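Local coordinates for protein galactose mutarotase related enzyme (Lactobacillus casei, PDB 3Q1N) that probably binds carbohydrate and may act as a sugar isomerase of the aldose 1-epimerase (galactose mutarotase-like) type, at residues 196-206 and 241-252. Sequence-based numbering, arbitrary orientation. Where two conformers were deposited one is given.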
ATOM      1  N   LEU A 196      13.661  -9.454  -9.121  1.00 19.90           N
ATOM      2  CA  LEU A 196      12.688  -9.140 -10.181  1.00 19.51           C
ATOM      3  C   LEU A 196      13.068  -7.819 -10.846  1.00 18.41           C
ATOM      4  O   LEU A 196      12.972  -6.768 -10.223  1.00 17.67           O
ATOM      5  CB  LEU A 196      11.283  -9.043  -9.625  1.00 18.70           C
ATOM      6  CG  LEU A 196      10.163  -8.739 -10.617  1.00 19.62           C
ATOM      7  CD1 LEU A 196      10.068  -9.822 -11.719  1.00 22.26           C
ATOM      8  CD2 LEU A 196       8.831  -8.543  -9.870  1.00 19.48           C
ATOM      9  N   PRO A 197      13.528  -7.859 -12.105  1.00 19.10           N
ATOM     10  CA  PRO A 197      13.796  -6.603 -12.798  1.00 18.83           C
ATOM     11  C   PRO A 197      12.496  -5.841 -12.995  1.00 19.21           C
ATOM     12  O   PRO A 197      11.470  -6.444 -13.353  1.00 19.53           O
ATOM     13  CB  PRO A 197      14.390  -7.059 -14.136  1.00 20.39           C
ATOM     14  CG  PRO A 197      14.924  -8.479 -13.866  1.00 21.55           C
ATOM     15  CD  PRO A 197      13.903  -9.030 -12.914  1.00 19.79           C
ATOM     16  N   LEU A 198      12.511  -4.539 -12.725  1.00 18.58           N
ATOM     17  CA  LEU A 198      11.309  -3.711 -12.793  1.00 18.45           C
ATOM     18  C   LEU A 198      11.370  -2.847 -14.061  1.00 19.18           C
ATOM     19  O   LEU A 198      12.117  -1.862 -14.137  1.00 20.29           O
ATOM     20  CB  LEU A 198      11.194  -2.848 -11.528  1.00 17.86           C
ATOM     21  CG  LEU A 198      11.155  -3.649 -10.220  1.00 18.23           C
ATOM     22  CD1 LEU A 198      11.031  -2.709  -9.017  1.00 17.86           C
ATOM     23  CD2 LEU A 198      10.000  -4.670 -10.206  1.00 16.22           C
ATOM     24  N   THR A 199      10.612  -3.262 -15.069  1.00 19.62           N
ATOM     25  CA  THR A 199      10.690  -2.684 -16.394  1.00 20.65           C
ATOM     26  C   THR A 199       9.285  -2.277 -16.816  1.00 21.13           C
ATOM     27  O   THR A 199       8.270  -2.733 -16.235  1.00 20.12           O
ATOM     28  CB  THR A 199      11.226  -3.688 -17.401  1.00 21.59           C
ATOM     29  OG1 THR A 199      10.303  -4.771 -17.495  1.00 20.84           O
ATOM     30  CG2 THR A 199      12.610  -4.196 -16.989  1.00 22.91           C
ATOM     31  N   HIS A 200       9.221  -1.426 -17.829  1.00 22.28           N
ATOM     32  CA  HIS A 200       7.919  -1.095 -18.410  1.00 23.45           C
ATOM     33  C   HIS A 200       7.319  -2.304 -19.094  1.00 24.59           C
ATOM     34  O   HIS A 200       6.112  -2.487 -19.052  1.00 25.14           O
ATOM     35  CB  HIS A 200       8.007   0.102 -19.350  1.00 23.33           C
ATOM     36  CG  HIS A 200       8.059   1.407 -18.626  1.00 23.67           C
ATOM     37  ND1 HIS A 200       6.992   1.902 -17.908  1.00 24.19           N
ATOM     38  CD2 HIS A 200       9.058   2.300 -18.478  1.00 25.20           C
ATOM     39  CE1 HIS A 200       7.339   3.051 -17.352  1.00 24.04           C
ATOM     40  NE2 HIS A 200       8.582   3.319 -17.688  1.00 23.99           N
ATOM     41  N   ASP A 201       8.170  -3.134 -19.707  1.00 26.15           N
ATOM     42  CA  ASP A 201       7.724  -4.417 -20.249  1.00 27.06           C
ATOM     43  C   ASP A 201       6.958  -5.250 -19.208  1.00 26.64           C
ATOM     44  O   ASP A 201       5.917  -5.817 -19.526  1.00 25.77           O
ATOM     45  CB  ASP A 201       8.896  -5.228 -20.810  1.00 27.99           C
ATOM     46  CG  ASP A 201       9.295  -4.806 -22.237  1.00 30.27           C
ATOM     47  OD1 ASP A 201       8.647  -3.926 -22.842  1.00 35.04           O
ATOM     48  OD2 ASP A 201      10.279  -5.366 -22.744  1.00 34.52           O
ATOM     49  N   LEU A 202       7.463  -5.311 -17.978  1.00 25.33           N
ATOM     50  CA  LEU A 202       6.760  -5.976 -16.884  1.00 25.15           C
ATOM     51  C   LEU A 202       5.505  -5.178 -16.477  1.00 24.60           C
ATOM     52  O   LEU A 202       4.399  -5.735 -16.353  1.00 24.05           O
ATOM     53  CB  LEU A 202       7.673  -6.118 -15.659  1.00 24.75           C
ATOM     54  CG  LEU A 202       7.041  -6.716 -14.375  1.00 25.10           C
ATOM     55  CD1 LEU A 202       6.621  -8.181 -14.571  1.00 25.06           C
ATOM     56  CD2 LEU A 202       7.961  -6.527 -13.145  1.00 25.03           C
ATOM     57  N   LEU A 203       5.673  -3.887 -16.229  1.00 23.83           N
ATOM     58  CA  LEU A 203       4.612  -3.144 -15.501  1.00 23.57           C
ATOM     59  C   LEU A 203       3.478  -2.593 -16.373  1.00 24.21           C
ATOM     60  O   LEU A 203       2.423  -2.232 -15.849  1.00 24.18           O
ATOM     61  CB  LEU A 203       5.235  -2.032 -14.636  1.00 22.69           C
ATOM     62  CG  LEU A 203       6.142  -2.573 -13.525  1.00 21.82           C
ATOM     63  CD1 LEU A 203       6.968  -1.445 -12.934  1.00 20.73           C
ATOM     64  CD2 LEU A 203       5.329  -3.337 -12.432  1.00 19.18           C
ATOM     65  N   ASP A 204       3.683  -2.526 -17.676  1.00 25.71           N
ATOM     66  CA  ASP A 204       2.691  -1.927 -18.575  1.00 26.84           C
ATOM     67  C   ASP A 204       1.402  -2.706 -18.624  1.00 27.18           C
ATOM     68  O   ASP A 204       0.364  -2.142 -18.985  1.00 28.47           O
ATOM     69  CB  ASP A 204       3.273  -1.730 -19.986  1.00 27.69           C
ATOM     70  CG  ASP A 204       4.101  -0.448 -20.109  1.00 29.13           C
ATOM     71  OD1 ASP A 204       4.101   0.358 -19.170  1.00 32.19           O
ATOM     72  OD2 ASP A 204       4.788  -0.237 -21.127  1.00 32.01           O
ATOM     73  N   GLY A 205       1.444  -3.979 -18.229  1.00 27.17           N
ATOM     74  CA  GLY A 205       0.258  -4.829 -18.155  1.00 27.65           C
ATOM     75  C   GLY A 205      -0.529  -4.715 -16.859  1.00 27.34           C
ATOM     76  O   GLY A 205      -1.469  -5.498 -16.615  1.00 28.73           O
ATOM     77  N   GLY A 206      -0.142  -3.775 -16.000  1.00 25.65           N
ATOM     78  CA  GLY A 206      -0.856  -3.555 -14.765  1.00 24.38           C
ATOM     79  C   GLY A 206      -0.084  -3.966 -13.550  1.00 23.14           C
ATOM     80  O   GLY A 206       1.043  -4.496 -13.628  1.00 22.69           O
ATOM     81  N   ILE A 241       3.719  -4.144  -6.988  1.00 16.14           N
ATOM     82  CA  ILE A 241       4.535  -3.186  -7.721  0.50 16.51           C
ATOM     83  C   ILE A 241       3.670  -2.574  -8.821  1.00 16.66           C
ATOM     84  O   ILE A 241       2.944  -3.294  -9.524  1.00 16.98           O
ATOM     85  CB  ILE A 241       5.775  -3.853  -8.338  0.50 16.92           C
ATOM     86  CG1 ILE A 241       6.542  -4.666  -7.281  0.50 16.56           C
ATOM     87  CG2 ILE A 241       6.706  -2.796  -8.970  0.50 16.50           C
ATOM     88  CD1 ILE A 241       6.127  -6.161  -7.198  0.50 16.99           C
ATOM     89  N   TRP A 242       3.739  -1.254  -8.956  1.00 16.90           N
ATOM     90  CA  TRP A 242       2.903  -0.492  -9.922  1.00 17.43           C
ATOM     91  C   TRP A 242       3.601   0.774 -10.392  1.00 17.60           C
ATOM     92  O   TRP A 242       4.271   1.437  -9.628  1.00 16.70           O
ATOM     93  CB  TRP A 242       1.541  -0.118  -9.298  1.00 17.39           C
ATOM     94  CG  TRP A 242       0.746   0.784 -10.162  1.00 19.20           C
ATOM     95  CD1 TRP A 242       0.081   0.465 -11.324  1.00 20.95           C
ATOM     96  CD2 TRP A 242       0.580   2.182  -9.985  1.00 17.45           C
ATOM     97  NE1 TRP A 242      -0.498   1.584 -11.859  1.00 20.94           N
ATOM     98  CE2 TRP A 242      -0.220   2.650 -11.048  1.00 21.28           C
ATOM     99  CE3 TRP A 242       1.009   3.093  -9.005  1.00 18.68           C
ATOM    100  CZ2 TRP A 242      -0.585   3.994 -11.173  1.00 19.09           C
ATOM    101  CZ3 TRP A 242       0.629   4.400  -9.108  1.00 19.17           C
ATOM    102  CH2 TRP A 242      -0.162   4.848 -10.201  1.00 21.84           C
ATOM    103  N   SER A 243       3.483   1.063 -11.683  1.00 18.11           N
ATOM    104  CA  SER A 243       3.819   2.372 -12.231  1.00 18.77           C
ATOM    105  C   SER A 243       2.866   2.642 -13.379  1.00 19.72           C
ATOM    106  O   SER A 243       2.489   1.711 -14.081  1.00 20.59           O
ATOM    107  CB  SER A 243       5.245   2.395 -12.749  1.00 19.25           C
ATOM    108  OG  SER A 243       5.637   3.723 -12.981  1.00 17.60           O
ATOM    109  N   PRO A 244       2.432   3.889 -13.536  1.00 21.00           N
ATOM    110  CA  PRO A 244       1.434   4.194 -14.562  1.00 22.07           C
ATOM    111  C   PRO A 244       1.733   3.534 -15.915  1.00 23.41           C
ATOM    112  O   PRO A 244       2.828   3.698 -16.497  1.00 23.04           O
ATOM    113  CB  PRO A 244       1.523   5.710 -14.681  1.00 21.83           C
ATOM    114  CG  PRO A 244       1.850   6.162 -13.264  1.00 22.20           C
ATOM    115  CD  PRO A 244       2.777   5.077 -12.726  1.00 20.62           C
ATOM    116  N   GLU A 245       0.717   2.814 -16.398  1.00 24.74           N
ATOM    117  CA  GLU A 245       0.845   1.961 -17.563  0.50 26.08           C
ATOM    118  C   GLU A 245       0.965   2.800 -18.836  1.00 27.09           C
ATOM    119  O   GLU A 245       0.258   3.796 -19.012  1.00 27.27           O
ATOM    120  CB  GLU A 245      -0.348   1.009 -17.654  0.50 26.22           C
ATOM    121  CG  GLU A 245      -0.573   0.144 -16.406  0.50 27.28           C
ATOM    122  CD  GLU A 245      -1.761   0.596 -15.558  0.50 28.79           C
ATOM    123  OE1 GLU A 245      -1.730   1.712 -14.980  0.50 30.41           O
ATOM    124  OE2 GLU A 245      -2.731  -0.181 -15.461  0.50 31.19           O
ATOM    125  N   HIS A 246       1.883   2.403 -19.708  1.00 28.48           N
ATOM    126  CA  HIS A 246       2.145   3.078 -20.988  1.00 30.50           C
ATOM    127  C   HIS A 246       2.559   4.539 -20.852  1.00 30.16           C
ATOM    128  O   HIS A 246       2.419   5.312 -21.773  1.00 31.66           O
ATOM    129  CB  HIS A 246       0.948   2.882 -21.947  1.00 31.43           C
ATOM    130  CG  HIS A 246       0.621   1.441 -22.174  1.00 33.94           C
ATOM    131  ND1 HIS A 246       1.420   0.613 -22.939  1.00 37.87           N
ATOM    132  CD2 HIS A 246      -0.371   0.659 -21.678  1.00 37.17           C
ATOM    133  CE1 HIS A 246       0.925  -0.614 -22.913  1.00 38.57           C
ATOM    134  NE2 HIS A 246      -0.161  -0.613 -22.154  1.00 38.35           N
ATOM    135  N   LYS A 247       3.067   4.910 -19.675  1.00 29.40           N
ATOM    136  CA  LYS A 247       3.630   6.233 -19.432  0.50 28.77           C
ATOM    137  C   LYS A 247       5.078   6.032 -18.996  1.00 28.04           C
ATOM    138  O   LYS A 247       5.499   4.906 -18.738  1.00 28.45           O
ATOM    139  CB  LYS A 247       2.854   6.968 -18.344  0.50 28.53           C
ATOM    140  CG  LYS A 247       1.335   6.914 -18.503  0.50 28.84           C
ATOM    141  CD  LYS A 247       0.692   8.159 -17.887  0.50 30.19           C
ATOM    142  CE  LYS A 247      -0.830   8.219 -18.105  0.50 30.81           C
ATOM    143  NZ  LYS A 247      -1.489   9.168 -17.163  0.50 30.65           N
ATOM    144  N   LYS A 248       5.831   7.111 -18.935  1.00 27.00           N
ATOM    145  CA  LYS A 248       7.219   7.076 -18.485  0.50 26.57           C
ATOM    146  C   LYS A 248       7.342   7.826 -17.129  1.00 25.11           C
ATOM    147  O   LYS A 248       8.090   8.805 -17.018  1.00 24.95           O
ATOM    148  CB  LYS A 248       8.124   7.706 -19.558  0.50 27.41           C
ATOM    149  CG  LYS A 248       7.898   7.186 -21.007  0.50 29.61           C
ATOM    150  CD  LYS A 248       9.126   6.503 -21.621  0.50 32.01           C
ATOM    151  CE  LYS A 248       9.149   6.637 -23.175  0.50 34.04           C
ATOM    152  NZ  LYS A 248      10.175   7.607 -23.770  1.00 34.54           N
ATOM    153  N   ALA A 249       6.631   7.356 -16.105  1.00 23.52           N
ATOM    154  CA  ALA A 249       6.664   8.011 -14.814  1.00 22.53           C
ATOM    155  C   ALA A 249       8.012   7.743 -14.150  1.00 21.47           C
ATOM    156  O   ALA A 249       8.505   6.622 -14.217  1.00 21.68           O
ATOM    157  CB  ALA A 249       5.541   7.517 -13.922  1.00 21.87           C
ATOM    158  N   PRO A 250       8.596   8.760 -13.511  1.00 20.82           N
ATOM    159  CA  PRO A 250       9.869   8.615 -12.782  1.00 19.95           C
ATOM    160  C   PRO A 250       9.630   8.127 -11.351  1.00 18.53           C
ATOM    161  O   PRO A 250      10.219   8.646 -10.395  1.00 17.64           O
ATOM    162  CB  PRO A 250      10.422  10.049 -12.803  1.00 20.70           C
ATOM    163  CG  PRO A 250       9.160  10.882 -12.722  1.00 20.91           C
ATOM    164  CD  PRO A 250       8.136  10.173 -13.541  1.00 21.55           C
ATOM    165  N   PHE A 251       8.723   7.174 -11.212  1.00 16.83           N
ATOM    166  CA  PHE A 251       8.461   6.509  -9.899  1.00 15.98           C
ATOM    167  C   PHE A 251       7.991   5.079 -10.066  1.00 15.51           C
ATOM    168  O   PHE A 251       7.490   4.698 -11.106  1.00 16.14           O
ATOM    169  CB  PHE A 251       7.480   7.333  -9.037  1.00 16.15           C
ATOM    170  CG  PHE A 251       6.010   7.248  -9.448  1.00 16.14           C
ATOM    171  CD1 PHE A 251       5.206   6.141  -9.127  1.00 15.48           C
ATOM    172  CD2 PHE A 251       5.415   8.304 -10.122  1.00 16.01           C
ATOM    173  CE1 PHE A 251       3.841   6.104  -9.478  1.00 17.13           C
ATOM    174  CE2 PHE A 251       4.047   8.266 -10.463  1.00 17.53           C
ATOM    175  CZ  PHE A 251       3.286   7.176 -10.169  1.00 17.14           C
ATOM    176  N   ILE A 252       8.182   4.297  -9.007  1.00 15.29           N
ATOM    177  CA  ILE A 252       7.653   2.950  -8.890  1.00 15.08           C
ATOM    178  C   ILE A 252       7.072   2.844  -7.504  1.00 14.46           C
ATOM    179  O   ILE A 252       7.721   3.268  -6.530  1.00 15.34           O
ATOM    180  CB  ILE A 252       8.753   1.884  -9.104  1.00 15.03           C
ATOM    181  CG1 ILE A 252       9.327   1.978 -10.517  1.00 14.78           C
ATOM    182  CG2 ILE A 252       8.139   0.439  -8.869  1.00 14.76           C
ATOM    183  CD1 ILE A 252      10.597   1.128 -10.705  1.00 15.61           C
TER
HETATM  184  O   HOH W   1       9.486   5.696 -16.742  1.00 19.83           O
HETATM  185  O   HOH W   2       4.519   0.709 -16.396  1.00 31.60           O
HETATM  186  O   HOH W   3       1.927  -1.189 -13.275  1.00 21.90           O
HETATM  187  O   HOH W   4       5.591   2.400 -20.960  1.00 41.50           O
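Leu203 of the short helix 200-203 and its neighbour Asp204 pack against the hairpin that links strands 238-242 and 251-258. The contact is apolar at its base and polar, with bridging waters, near the loop. It packs the link from edge strand 195-197 of one antiparallel sheet to strand 208-210 of a second against a hairpin of that second sheet.

At the base, Leu203 CD2 lies 3.8 Å from Ile241 CG2, the two side chains crossing at about a right angle. Leu198 reaches the same methyl with CD2 and touches Ile252 CD1 through CB. Ile241 also leans on Leu161 of strand 160-164.

Asp204 meets the type II turn Pro244-Lys247. His246 N donates to Asp204 OD1 (3.1 Å, 160° at the hydrogen), from well above the carboxylate plane. The His246 ring stacks on the carboxylate, planes 30° apart, with Asp204 CB over its face, 4.2 Å from the ring centroid. With CG beside the backbone N (chi1 -82°), the carboxylate is turned to the backbone of His246. Its other oxygen, OD2, takes a bond from water 4 (2.8 Å), which reaches Lys247 O only weakly.

His200 carries CE1 to 3.0 Å from Lys247 O. Its NE2 bonds water 1 at 2.7 Å, in the ring plane, and this water donates to Ala249 O. The ring also stacks on Phe156. Water 3 links Leu203 O to Ser243 N, while Ser243 OG donates to Phe251 O (2.8 Å), tying the hairpin's two arms together.

With an alanine in place of Asp204, the carboxylate stacked on the imidazole is gone, and His246 N would probably lose its acceptor and water 4 a partner. The chemistry implies a hairpin loop held by one direct hydrogen bond and bridging waters, above an aliphatic base.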